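Local structure of ErfK/YbiS/YcfS/YnhG family protein (Xylanimonas cellulosilytica, 4LPQ) at residues M28-F33 against W50-A55; G14-E19 against D38-W43; L21-R26 against A70-G75; P78-S83 against L98-G103. The protein is probably a peptidoglycan L,D-transpeptidase that cross-links the bacterial cell wall, pairing a putative peptidoglycan-binding domain with a YkuD-type catalytic domain. All blocks are in the same frame, centred on the assembly; numbering follows the deposited sequence.

Contact 1 (M28-F33 against W50-A55); sequences MDLGYF and WAFQKA
The ring of Y32 receives the edge of F52 on one face, a T-shaped (edge-to-face) pair inside the helical putative peptidoglycan-binding domain. F52 CD1 leads: it stands 3.5 Å from Y32 CZ, offset toward the rim of the tyrosine ring, with the two planes turned 73° apart and the centroids 5.0 Å apart. At the edge of the Y32 ring, near its plane, sits the methyl of A55, with CB 3.6 Å from Y32 OH. A51 CB adds a contact at 4.1 Å to Y32 CD2, so A51, F52 and A55 of helix 43-56 all touch the tyrosine. L30 CD1 reaches F52 CE1 more loosely, at 4.4 Å. F52 has CG anti to its backbone N (chi1 -176°), which sets CG beside the carbonyl carbon; the ring beyond it puts CD1 over the tyrosine. Behind this shell, helix 18-30 ends in a Schellman motif: G31, at positive phi, leaves the helix, and Y32 comes next. L27 touches the side chains of both Y32 and F52, and A71 and L72 of helix 66-74 pack on F52. An alanine in place of Y32 would probably leave the F52 edge without its aromatic face and open a gap beside A55. The phenol is fixed at its far end as well, where Y32 OH hydrogen-bonds to the backbone O of Y76.

Contact 2 (G14-E19 against D38-W43); sequences GSTGPE and DGDYGW
G39 O is met by two groups of the facing loop: G17 N donates to it at 2.9 Å with a bent N-H...O angle of 151°, and T16 CA adds a CA-H...O contact at 3.0 Å. The backbones of T16 and D40 form a single beta bridge. On the other flank of the bridge Y41 N donates to S15 O at 2.9 Å, nearly straight at 170°, and G14 N returns a bond of 2.9 Å to Y41 O. In the modelled conformers T16 OG1 also donates to D40 OD1 at 2.6 Å, the two side chains lying side by side and pointing the same way; both residues have a second conformer, which leaves this bond doubtful. Y41 CB rests on S15 O at 3.5 Å, while CG, anti to the backbone N (chi1 -171°), starts a ring that leads away to V20 and L23 of helix 18-30. D38 shapes the second loop from within: its OD1 accepts from D40 N at 3.0 Å in an Asx turn, and Q24 binds both D38 OD1 and G39 N. The contact thus ties the chain just before helix 18-30, where G17 is the N-cap residue, to the loop leading into helix 43-56. Three backbone hydrogen bonds carry this tie, and none of them uses a side-chain atom.

Contact 3 (L21-R26 against A70-G75); sequences LALQQR and AALDAG
L23 and L72 form the tight, buried part of this contact, their side chains crossing at about a right angle and meeting through single methyls, CD1 to CD1 at 3.6 Å. L23 has CG anti to its backbone N (chi1 167°), which sets CG beside the carbonyl carbon; CD1, beyond it, makes the touch. V49 and F52 of helix 43-56 close in from beside them, on L23 and L72 respectively. On the partly exposed, polar side R26, its chain bent at chi2 (60°), grips a single atom, L72 O, side-on with two nitrogens: NE at 3.1 Å and NH2 at 2.9 Å. The oxygen lies at the edge of the guanidinium, close to its plane. NH2 lies in the carbonyl plane, whereas NE stands above it. The motif that presents this oxygen is the Schellman end of helix 66-74, where G75, at positive phi, also donates its N to L72 O at 3.0 Å, giving the carbonyl three donors. The local axes of helices 18-30 and 66-74 come no closer than 11.4 Å, at 47°, a separation spanned by the leucines and the long arginine. An alanine in place of R26 would probably leave L72 O with G75 N alone among these three donors and open a gap over the end of helix 66-74. R26 NH2 also passes G75 CA at 3.4 Å, while the carboxylate of exposed D73 turns to Q69.

Contact 4 (P78-S83 against L98-G103); sequences PTPRSS and LAVEDG
P80 and V100 face each other between the linker and strand 96-101, the proline ring presenting CB to both valine methyls: CG1 at 3.8 Å and CG2 at 3.9 Å. V100 CG1 is anti to the backbone N (chi1 -173°) and touches both P80 CB and the hydroxyl of S82, whose OG lies 3.6 Å from it. Two residues earlier on each segment, P78 and L98 cross obliquely, and the touch is confined to P78 CG and L98 CD2, 3.8 Å apart. L98 and V100 thus turn the same face of the strand to the linker, as alternate residues do in a beta sheet, while A99 between them packs on W191 and W196 of helix 186-196. At the turn after the strand, G103 O approaches P80 CG at 3.3 Å, and G103 CA makes a CA-H...O contact with S82 O at 3.4 Å. A water donates to S82 OG at 2.8 Å and accepts from G103 N. No direct hydrogen bond joins the two segments: the linker packs its prolines on the L98 and V100 side of strand 96-101, and the polar link between the two is a bridging water, while S82 OG and R81 N bond directly to E89 of the neighbouring strand 86-91.

Contacts 1, 2 and 3 belong to the putative peptidoglycan-binding domain and all use helix 18-30 or its approach, whereas contact 4 brings the following linker onto strand 96-101 of the catalytic domain. Contact 2 crosses contacts 1 and 3 along the chain, and contact 1 falls within the chain span of contact 3, so the three contacts hold together segments that are mixed in sequence order. Contacts 1 and 3 have centres 9 Å apart and touch where F52 meets L72; contact 2 joins contact 3 through Q24. Contact 4 comes last, its centre about 14 Å from contact 1 and about 30 Å from contact 2. P78 packs on Y32, so the linker touches both the helical domain and, in contact 4, the catalytic sheet.

Contact 1 (M28-F33 against W50-A55)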
loop_
_atom_site.group_PDB
_atom_site.type_symbol
_atom_site.label_atom_id
_atom_site.label_comp_id
_atom_site.label_asym_id
_atom_site.label_seq_id
_atom_site.Cartn_x
_atom_site.Cartn_y
_atom_site.Cartn_z
HETATM N N MSE A 28 -12.682 3.717 -4.839
HETATM C CA MSE A 28 -13.122 2.296 -4.869
HETATM C C MSE A 28 -13.243 1.831 -6.307
HETATM O O MSE A 28 -12.779 0.721 -6.680
HETATM C CB MSE A 28 -14.421 2.176 -4.087
HETATM C CG MSE A 28 -14.770 0.693 -3.824
HETATM SE SE MSE A 28 -16.451 0.461 -2.918
HETATM C CE MSE A 28 -16.064 1.500 -1.324
ATOM N N ASP A 29 -13.935 2.637 -7.129
ATOM C CA ASP A 29 -14.168 2.277 -8.534
ATOM C C ASP A 29 -12.886 2.060 -9.308
ATOM O O ASP A 29 -12.791 1.187 -10.219
ATOM C CB ASP A 29 -15.016 3.351 -9.245
ATOM C CG ASP A 29 -16.446 3.464 -8.694
ATOM O OD1 ASP A 29 -16.957 2.552 -8.021
ATOM O OD2 ASP A 29 -17.076 4.492 -9.109
ATOM N N LEU A 30 -11.861 2.861 -9.016
ATOM C CA LEU A 30 -10.600 2.795 -9.691
ATOM C C LEU A 30 -9.667 1.728 -9.137
ATOM O O LEU A 30 -8.559 1.556 -9.700
ATOM C CB LEU A 30 -9.919 4.149 -9.662
ATOM C CG LEU A 30 -10.563 5.277 -10.452
ATOM C CD1 LEU A 30 -9.813 6.583 -10.153
ATOM C CD2 LEU A 30 -10.544 4.986 -11.911
ATOM N N GLY A 31 -10.050 1.044 -8.072
ATOM C CA GLY A 31 -9.259 -0.034 -7.528
ATOM C C GLY A 31 -8.291 0.277 -6.429
ATOM O O GLY A 31 -7.540 -0.572 -5.984
ATOM N N TYR A 32 -8.349 1.517 -5.923
ATOM C CA TYR A 32 -7.535 1.881 -4.777
ATOM C C TYR A 32 -8.215 1.296 -3.561
ATOM O O TYR A 32 -9.416 1.449 -3.387
ATOM C CB TYR A 32 -7.402 3.413 -4.701
ATOM C CG TYR A 32 -6.576 3.884 -5.875
ATOM C CD1 TYR A 32 -7.163 4.140 -7.118
ATOM C CD2 TYR A 32 -5.190 3.993 -5.817
ATOM C CE1 TYR A 32 -6.414 4.483 -8.199
ATOM C CE2 TYR A 32 -4.402 4.300 -6.929
ATOM C CZ TYR A 32 -5.030 4.562 -8.146
ATOM O OH TYR A 32 -4.241 4.923 -9.189
ATOM N N PHE A 33 -7.479 0.604 -2.705
ATOM C CA PHE A 33 -8.108 -0.198 -1.653
ATOM C C PHE A 33 -8.779 0.654 -0.620
ATOM O O PHE A 33 -8.151 1.461 0.072
ATOM C CB PHE A 33 -7.040 -1.042 -0.956
ATOM C CG PHE A 33 -7.631 -1.926 0.113
ATOM C CD1 PHE A 33 -8.329 -3.053 -0.239
ATOM C CD2 PHE A 33 -7.627 -1.541 1.396
ATOM C CE1 PHE A 33 -8.968 -3.808 0.741
ATOM C CE2 PHE A 33 -8.205 -2.284 2.349
ATOM C CZ PHE A 33 -8.891 -3.404 2.053
ATOM N N TRP A 50 -3.462 8.379 -0.111
ATOM C CA TRP A 50 -2.006 8.308 -0.238
ATOM C C TRP A 50 -1.622 7.377 -1.362
ATOM O O TRP A 50 -0.756 7.674 -2.155
ATOM C CB TRP A 50 -1.395 7.879 1.049
ATOM C CG TRP A 50 -1.331 8.946 2.131
ATOM C CD1 TRP A 50 -1.449 10.291 1.992
ATOM C CD2 TRP A 50 -1.091 8.731 3.522
ATOM N NE1 TRP A 50 -1.258 10.938 3.192
ATOM C CE2 TRP A 50 -1.038 10.017 4.176
ATOM C CE3 TRP A 50 -0.883 7.610 4.282
ATOM C CZ2 TRP A 50 -0.846 10.147 5.532
ATOM C CZ3 TRP A 50 -0.668 7.722 5.632
ATOM C CH2 TRP A 50 -0.642 8.974 6.244
ATOM N N ALA A 51 -2.297 6.203 -1.471
ATOM C CA ALA A 51 -1.999 5.294 -2.586
ATOM C C ALA A 51 -2.232 5.957 -3.905
ATOM O O ALA A 51 -1.491 5.778 -4.856
ATOM C CB ALA A 51 -2.832 4.081 -2.466
ATOM N N PHE A 52 -3.320 6.727 -4.003
ATOM C CA PHE A 52 -3.645 7.408 -5.235
ATOM C C PHE A 52 -2.631 8.451 -5.623
ATOM O O PHE A 52 -2.153 8.537 -6.737
ATOM C CB PHE A 52 -5.034 8.026 -5.142
ATOM C CG PHE A 52 -5.436 8.655 -6.458
ATOM C CD1 PHE A 52 -5.877 7.873 -7.494
ATOM C CD2 PHE A 52 -5.254 9.981 -6.692
ATOM C CE1 PHE A 52 -6.063 8.385 -8.740
ATOM C CE2 PHE A 52 -5.494 10.531 -7.962
ATOM C CZ PHE A 52 -5.872 9.716 -9.021
ATOM N N GLN A 53 -2.309 9.320 -4.657
ATOM C CA GLN A 53 -1.306 10.373 -4.892
ATOM C C GLN A 53 0.023 9.748 -5.258
ATOM O O GLN A 53 0.696 10.232 -6.173
ATOM C CB GLN A 53 -1.183 11.361 -3.732
ATOM C CG GLN A 53 -2.429 12.178 -3.489
ATOM C CD GLN A 53 -2.348 13.075 -2.337
ATOM O OE1 GLN A 53 -1.859 12.737 -1.267
ATOM N NE2 GLN A 53 -2.886 14.277 -2.562
ATOM N N LYS A 54 0.450 8.726 -4.517
ATOM C CA LYS A 54 1.657 7.997 -4.915
ATOM C C LYS A 54 1.626 7.459 -6.343
ATOM O O LYS A 54 2.548 7.649 -7.108
ATOM C CB LYS A 54 1.864 6.822 -3.948
ATOM C CG LYS A 54 2.320 7.237 -2.542
ATOM C CD LYS A 54 2.308 6.083 -1.579
ATOM C CE LYS A 54 3.088 6.314 -0.334
ATOM N NZ LYS A 54 3.180 5.027 0.459
ATOM N N ALA A 55 0.533 6.792 -6.687
ATOM C CA ALA A 55 0.437 6.171 -7.969
ATOM C C ALA A 55 0.570 7.234 -9.086
ATOM O O ALA A 55 1.207 7.058 -10.099
ATOM C CB ALA A 55 -0.855 5.426 -8.079
#

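Contact 2 (G14-E19 against D38-W43)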
loop_
_atom_site.group_PDB
_atom_site.type_symbol
_atom_site.label_atom_id
_atom_site.label_comp_id
_atom_site.label_asym_id
_atom_site.label_seq_id
_atom_site.Cartn_x
_atom_site.Cartn_y
_atom_site.Cartn_z
ATOM N N GLY A 14 -10.244 14.111 8.253
ATOM C CA GLY A 14 -11.155 14.784 9.153
ATOM C C GLY A 14 -12.353 15.357 8.425
ATOM O O GLY A 14 -13.313 15.743 9.088
ATOM N N SER A 15 -12.255 15.535 7.129
ATOM C CA SER A 15 -13.392 16.062 6.371
ATOM C C SER A 15 -14.569 15.085 6.409
ATOM O O SER A 15 -14.397 13.838 6.497
ATOM C CB SER A 15 -13.010 16.218 4.876
ATOM O OG SER A 15 -12.015 17.183 4.623
ATOM N N THR A 16 -15.780 15.638 6.220
ATOM C CA THR A 16 -16.975 14.817 6.034
ATOM C C THR A 16 -17.879 15.495 5.014
ATOM O O THR A 16 -17.817 16.723 4.773
ATOM C CB THR A 16 -17.711 14.743 7.400
ATOM O OG1 THR A 16 -18.710 13.723 7.466
ATOM C CG2 THR A 16 -18.458 15.990 7.623
ATOM N N GLY A 17 -18.707 14.676 4.418
ATOM C CA GLY A 17 -19.687 15.206 3.515
ATOM C C GLY A 17 -19.731 14.534 2.146
ATOM O O GLY A 17 -18.989 13.606 1.879
ATOM N N PRO A 18 -20.608 15.041 1.291
ATOM C CA PRO A 18 -20.861 14.489 -0.006
ATOM C C PRO A 18 -19.590 14.419 -0.829
ATOM O O PRO A 18 -19.459 13.489 -1.642
ATOM C CB PRO A 18 -21.891 15.409 -0.595
ATOM C CG PRO A 18 -21.954 16.599 0.244
ATOM C CD PRO A 18 -21.520 16.167 1.571
ATOM N N GLU A 19 -18.738 15.423 -0.759
ATOM C CA GLU A 19 -17.518 15.366 -1.569
ATOM C C GLU A 19 -16.571 14.248 -1.101
ATOM O O GLU A 19 -15.871 13.660 -1.922
ATOM C CB GLU A 19 -16.869 16.721 -1.692
ATOM C CG GLU A 19 -17.842 17.624 -2.503
ATOM C CD GLU A 19 -18.385 16.926 -3.890
ATOM O OE1 GLU A 19 -17.416 16.647 -4.724
ATOM O OE2 GLU A 19 -19.706 16.680 -4.115
ATOM N N ASP A 38 -18.566 6.104 3.097
ATOM C CA ASP A 38 -19.475 6.589 4.113
ATOM C C ASP A 38 -19.495 8.080 4.343
ATOM O O ASP A 38 -20.258 8.595 5.175
ATOM C CB ASP A 38 -19.210 5.892 5.475
ATOM C CG ASP A 38 -17.816 6.180 6.060
ATOM O OD1 ASP A 38 -17.024 6.913 5.432
ATOM O OD2 ASP A 38 -17.582 5.683 7.191
ATOM N N GLY A 39 -18.636 8.821 3.639
ATOM C CA GLY A 39 -18.563 10.257 3.738
ATOM C C GLY A 39 -17.695 10.794 4.855
ATOM O O GLY A 39 -17.616 12.043 5.011
ATOM N N ASP A 40 -16.976 9.930 5.558
ATOM C CA ASP A 40 -16.052 10.379 6.601
ATOM C C ASP A 40 -14.614 10.034 6.236
ATOM O O ASP A 40 -14.287 8.878 6.065
ATOM C CB ASP A 40 -16.374 9.710 7.910
ATOM C CG ASP A 40 -17.711 10.152 8.470
ATOM O OD1 ASP A 40 -18.226 11.250 8.221
ATOM O OD2 ASP A 40 -18.313 9.398 9.309
ATOM N N TYR A 41 -13.771 11.041 6.096
ATOM C CA TYR A 41 -12.374 10.820 5.705
ATOM C C TYR A 41 -11.547 10.522 6.956
ATOM O O TYR A 41 -11.031 11.424 7.622
ATOM C CB TYR A 41 -11.884 11.990 4.927
ATOM C CG TYR A 41 -10.545 11.901 4.249
ATOM C CD1 TYR A 41 -9.498 11.182 4.777
ATOM C CD2 TYR A 41 -10.310 12.579 3.055
ATOM C CE1 TYR A 41 -8.222 11.241 4.229
ATOM C CE2 TYR A 41 -9.066 12.657 2.471
ATOM C CZ TYR A 41 -8.028 11.968 3.055
ATOM O OH TYR A 41 -6.751 12.011 2.515
ATOM N N GLY A 42 -11.470 9.231 7.281
ATOM C CA GLY A 42 -10.686 8.706 8.327
ATOM C C GLY A 42 -9.439 8.004 7.908
ATOM O O GLY A 42 -8.920 8.252 6.806
ATOM N N TRP A 43 -8.910 7.157 8.783
ATOM C CA TRP A 43 -7.654 6.485 8.535
ATOM C C TRP A 43 -7.621 5.641 7.282
ATOM O O TRP A 43 -6.622 5.612 6.535
ATOM C CB TRP A 43 -7.247 5.689 9.778
ATOM C CG TRP A 43 -5.884 5.194 9.862
ATOM C CD1 TRP A 43 -4.849 5.728 10.543
ATOM C CD2 TRP A 43 -5.404 3.956 9.329
ATOM N NE1 TRP A 43 -3.706 4.966 10.401
ATOM C CE2 TRP A 43 -4.043 3.852 9.668
ATOM C CE3 TRP A 43 -5.976 2.940 8.541
ATOM C CZ2 TRP A 43 -3.241 2.803 9.277
ATOM C CZ3 TRP A 43 -5.167 1.842 8.189
ATOM C CH2 TRP A 43 -3.815 1.829 8.531
#

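Contact 3 (L21-R26 against A70-G75)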
loop_
_atom_site.group_PDB
_atom_site.type_symbol
_atom_site.label_atom_id
_atom_site.label_comp_id
_atom_site.label_asym_id
_atom_site.label_seq_id
_atom_site.Cartn_x
_atom_site.Cartn_y
_atom_site.Cartn_z
ATOM N N LEU A 21 -17.705 11.408 0.278
ATOM C CA LEU A 21 -18.384 10.229 -0.208
ATOM C C LEU A 21 -18.024 9.926 -1.693
ATOM O O LEU A 21 -17.667 8.815 -2.076
ATOM C CB LEU A 21 -19.897 10.331 -0.007
ATOM C CG LEU A 21 -20.684 9.100 -0.524
ATOM C CD1 LEU A 21 -20.407 8.021 0.344
ATOM C CD2 LEU A 21 -22.146 9.392 -0.369
ATOM N N ALA A 22 -18.086 10.998 -2.505
ATOM C CA ALA A 22 -17.752 10.885 -3.911
ATOM C C ALA A 22 -16.311 10.486 -4.149
ATOM O O ALA A 22 -16.051 9.601 -4.981
ATOM C CB ALA A 22 -18.062 12.206 -4.604
ATOM N N LEU A 23 -15.402 11.030 -3.361
ATOM C CA LEU A 23 -14.023 10.639 -3.443
ATOM C C LEU A 23 -13.842 9.166 -3.093
ATOM O O LEU A 23 -13.131 8.446 -3.813
ATOM C CB LEU A 23 -13.259 11.490 -2.433
ATOM C CG LEU A 23 -11.824 11.011 -2.146
ATOM C CD1 LEU A 23 -10.889 11.201 -3.367
ATOM C CD2 LEU A 23 -11.270 11.840 -0.940
ATOM N N GLN A 24 -14.445 8.709 -2.017
ATOM C CA GLN A 24 -14.274 7.365 -1.583
ATOM C C GLN A 24 -14.807 6.422 -2.664
ATOM O O GLN A 24 -14.185 5.386 -2.948
ATOM C CB GLN A 24 -15.025 7.113 -0.289
ATOM C CG GLN A 24 -14.415 7.864 0.868
ATOM C CD GLN A 24 -15.350 7.885 2.086
ATOM O OE1 GLN A 24 -16.583 7.962 1.971
ATOM N NE2 GLN A 24 -14.774 7.842 3.296
ATOM N N GLN A 25 -15.976 6.740 -3.241
ATOM C CA GLN A 25 -16.512 5.896 -4.273
ATOM C C GLN A 25 -15.653 5.853 -5.530
ATOM O O GLN A 25 -15.498 4.808 -6.173
ATOM C CB GLN A 25 -17.948 6.251 -4.578
ATOM C CG GLN A 25 -18.627 5.178 -5.354
ATOM C CD GLN A 25 -18.719 3.833 -4.676
ATOM O OE1 GLN A 25 -19.246 3.662 -3.559
ATOM N NE2 GLN A 25 -18.174 2.836 -5.372
ATOM N N ARG A 26 -15.089 6.995 -5.914
ATOM C CA ARG A 26 -14.234 7.033 -7.064
ATOM C C ARG A 26 -12.927 6.213 -6.877
ATOM O O ARG A 26 -12.539 5.426 -7.759
ATOM C CB ARG A 26 -13.894 8.481 -7.379
ATOM C CG ARG A 26 -12.995 8.691 -8.565
ATOM C CD ARG A 26 -13.632 8.131 -9.836
ATOM N NE ARG A 26 -12.900 8.605 -10.981
ATOM C CZ ARG A 26 -13.002 8.095 -12.206
ATOM N NH1 ARG A 26 -13.799 7.042 -12.425
ATOM N NH2 ARG A 26 -12.320 8.573 -13.240
ATOM N N ALA A 70 -7.864 16.463 -10.683
ATOM C CA ALA A 70 -7.678 16.236 -12.083
ATOM C C ALA A 70 -7.265 14.811 -12.400
ATOM O O ALA A 70 -7.738 14.194 -13.356
ATOM C CB ALA A 70 -6.696 17.249 -12.680
ATOM N N ALA A 71 -6.359 14.278 -11.564
ATOM C CA ALA A 71 -5.902 12.910 -11.775
ATOM C C ALA A 71 -7.046 11.911 -11.489
ATOM O O ALA A 71 -7.167 10.873 -12.168
ATOM C CB ALA A 71 -4.664 12.682 -10.935
ATOM N N LEU A 72 -7.847 12.184 -10.473
ATOM C CA LEU A 72 -8.998 11.349 -10.178
ATOM C C LEU A 72 -9.937 11.301 -11.374
ATOM O O LEU A 72 -10.441 10.257 -11.774
ATOM C CB LEU A 72 -9.688 11.829 -8.918
ATOM C CG LEU A 72 -9.037 11.466 -7.633
ATOM C CD1 LEU A 72 -9.562 12.311 -6.545
ATOM C CD2 LEU A 72 -9.176 9.972 -7.311
ATOM N N ASP A 73 -10.214 12.491 -11.918
ATOM C CA ASP A 73 -11.123 12.588 -13.066
ATOM C C ASP A 73 -10.532 11.863 -14.283
ATOM O O ASP A 73 -11.316 11.275 -15.086
ATOM C CB ASP A 73 -11.405 14.014 -13.412
ATOM C CG ASP A 73 -12.371 14.692 -12.369
ATOM O OD1 ASP A 73 -13.021 14.056 -11.581
ATOM O OD2 ASP A 73 -12.553 15.892 -12.449
ATOM N N ALA A 74 -9.195 11.920 -14.446
ATOM C CA ALA A 74 -8.554 11.215 -15.533
ATOM C C ALA A 74 -8.578 9.663 -15.289
ATOM O O ALA A 74 -8.335 8.883 -16.211
ATOM C CB ALA A 74 -7.108 11.652 -15.713
ATOM N N GLY A 75 -8.905 9.235 -14.094
ATOM C CA GLY A 75 -9.005 7.827 -13.807
ATOM C C GLY A 75 -7.651 7.163 -13.699
ATOM O O GLY A 75 -7.470 6.009 -14.034
#

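Contact 4 (P78-S83 against L98-G103)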
loop_
_atom_site.group_PDB
_atom_site.type_symbol
_atom_site.label_atom_id
_atom_site.label_comp_id
_atom_site.label_asym_id
_atom_site.label_seq_id
_atom_site.Cartn_x
_atom_site.Cartn_y
_atom_site.Cartn_z
ATOM N N PRO A 78 -2.009 2.790 -12.191
ATOM C CA PRO A 78 -0.667 2.422 -12.658
ATOM C C PRO A 78 -0.724 1.205 -13.652
ATOM O O PRO A 78 -1.677 0.424 -13.586
ATOM C CB PRO A 78 0.040 2.070 -11.382
ATOM C CG PRO A 78 -0.988 1.769 -10.433
ATOM C CD PRO A 78 -2.228 2.463 -10.783
ATOM N N THR A 79 0.279 1.154 -14.523
ATOM C CA THR A 79 0.403 0.037 -15.466
ATOM C C THR A 79 1.321 -1.031 -14.856
ATOM O O THR A 79 2.472 -0.670 -14.510
ATOM C CB THR A 79 0.970 0.536 -16.790
ATOM O OG1 THR A 79 0.099 1.506 -17.354
ATOM C CG2 THR A 79 1.155 -0.554 -17.730
ATOM N N PRO A 80 0.866 -2.262 -14.728
ATOM C CA PRO A 80 1.747 -3.272 -14.099
ATOM C C PRO A 80 2.847 -3.700 -15.110
ATOM O O PRO A 80 2.690 -3.486 -16.360
ATOM C CB PRO A 80 0.845 -4.412 -13.839
ATOM C CG PRO A 80 -0.246 -4.252 -14.826
ATOM C CD PRO A 80 -0.406 -2.812 -15.141
ATOM N N ARG A 81 3.899 -4.332 -14.599
ATOM C CA ARG A 81 4.919 -4.890 -15.432
ATOM C C ARG A 81 4.612 -6.322 -15.921
ATOM O O ARG A 81 5.082 -6.706 -17.009
ATOM C CB ARG A 81 6.246 -4.890 -14.713
ATOM C CG ARG A 81 6.767 -3.506 -14.460
ATOM C CD ARG A 81 8.227 -3.538 -14.123
ATOM N NE ARG A 81 8.748 -2.185 -13.865
ATOM C CZ ARG A 81 10.059 -1.905 -13.741
ATOM N NH1 ARG A 81 10.966 -2.965 -13.656
ATOM N NH2 ARG A 81 10.330 -0.661 -13.438
ATOM N N SER A 82 3.907 -7.109 -15.110
ATOM C CA SER A 82 3.615 -8.457 -15.490
ATOM C C SER A 82 2.452 -8.485 -16.465
ATOM O O SER A 82 1.633 -7.563 -16.522
ATOM C CB SER A 82 3.340 -9.310 -14.237
ATOM O OG SER A 82 2.130 -8.894 -13.580
ATOM N N SER A 83 2.366 -9.601 -17.203
ATOM C CA SER A 83 1.336 -9.914 -18.216
ATOM C C SER A 83 0.383 -11.069 -17.971
ATOM O O SER A 83 -0.729 -11.182 -18.552
ATOM C CB SER A 83 1.995 -10.246 -19.518
ATOM O OG SER A 83 2.670 -9.106 -19.974
ATOM N N LEU A 98 0.698 -3.467 -5.845
ATOM C CA LEU A 98 -0.287 -3.773 -6.827
ATOM C C LEU A 98 -0.661 -5.275 -6.770
ATOM O O LEU A 98 0.252 -6.107 -6.871
ATOM C CB LEU A 98 0.185 -3.447 -8.233
ATOM C CG LEU A 98 0.860 -2.102 -8.450
ATOM C CD1 LEU A 98 1.286 -1.928 -9.899
ATOM C CD2 LEU A 98 -0.072 -1.001 -8.032
ATOM N N ALA A 99 -1.950 -5.571 -6.619
ATOM C CA ALA A 99 -2.448 -6.940 -6.741
ATOM C C ALA A 99 -2.857 -6.994 -8.211
ATOM O O ALA A 99 -3.780 -6.326 -8.646
ATOM C CB ALA A 99 -3.605 -7.137 -5.804
ATOM N N VAL A 100 -2.155 -7.824 -8.949
ATOM C CA VAL A 100 -2.260 -7.895 -10.435
ATOM C C VAL A 100 -2.721 -9.299 -10.866
ATOM O O VAL A 100 -2.247 -10.305 -10.324
ATOM C CB VAL A 100 -0.919 -7.550 -11.107
ATOM C CG1 VAL A 100 -1.063 -7.460 -12.624
ATOM C CG2 VAL A 100 -0.284 -6.232 -10.558
ATOM N N GLU A 101 -3.659 -9.362 -11.781
ATOM C CA GLU A 101 -4.097 -10.642 -12.385
ATOM C C GLU A 101 -4.167 -10.499 -13.883
ATOM O O GLU A 101 -4.835 -9.633 -14.431
ATOM C CB GLU A 101 -5.430 -11.063 -11.897
ATOM C CG GLU A 101 -5.527 -11.431 -10.473
ATOM C CD GLU A 101 -6.951 -11.967 -10.164
ATOM O OE1 GLU A 101 -7.590 -11.429 -9.233
ATOM O OE2 GLU A 101 -7.438 -12.759 -10.948
ATOM N N ASP A 102 -3.385 -11.286 -14.617
ATOM C CA ASP A 102 -3.413 -11.301 -16.070
ATOM C C ASP A 102 -3.140 -9.911 -16.661
ATOM O O ASP A 102 -3.823 -9.452 -17.586
ATOM C CB ASP A 102 -4.689 -11.954 -16.586
ATOM C CG ASP A 102 -4.765 -13.447 -16.247
ATOM O OD1 ASP A 102 -3.699 -14.080 -16.075
ATOM O OD2 ASP A 102 -5.926 -13.946 -16.231
ATOM N N GLY A 103 -2.153 -9.232 -16.073
ATOM C CA GLY A 103 -1.710 -7.902 -16.529
ATOM C C GLY A 103 -2.681 -6.774 -16.226
ATOM O O GLY A 103 -2.499 -5.621 -16.739
HETATM O O HOH W 1 -0.207 -10.350 -14.278
#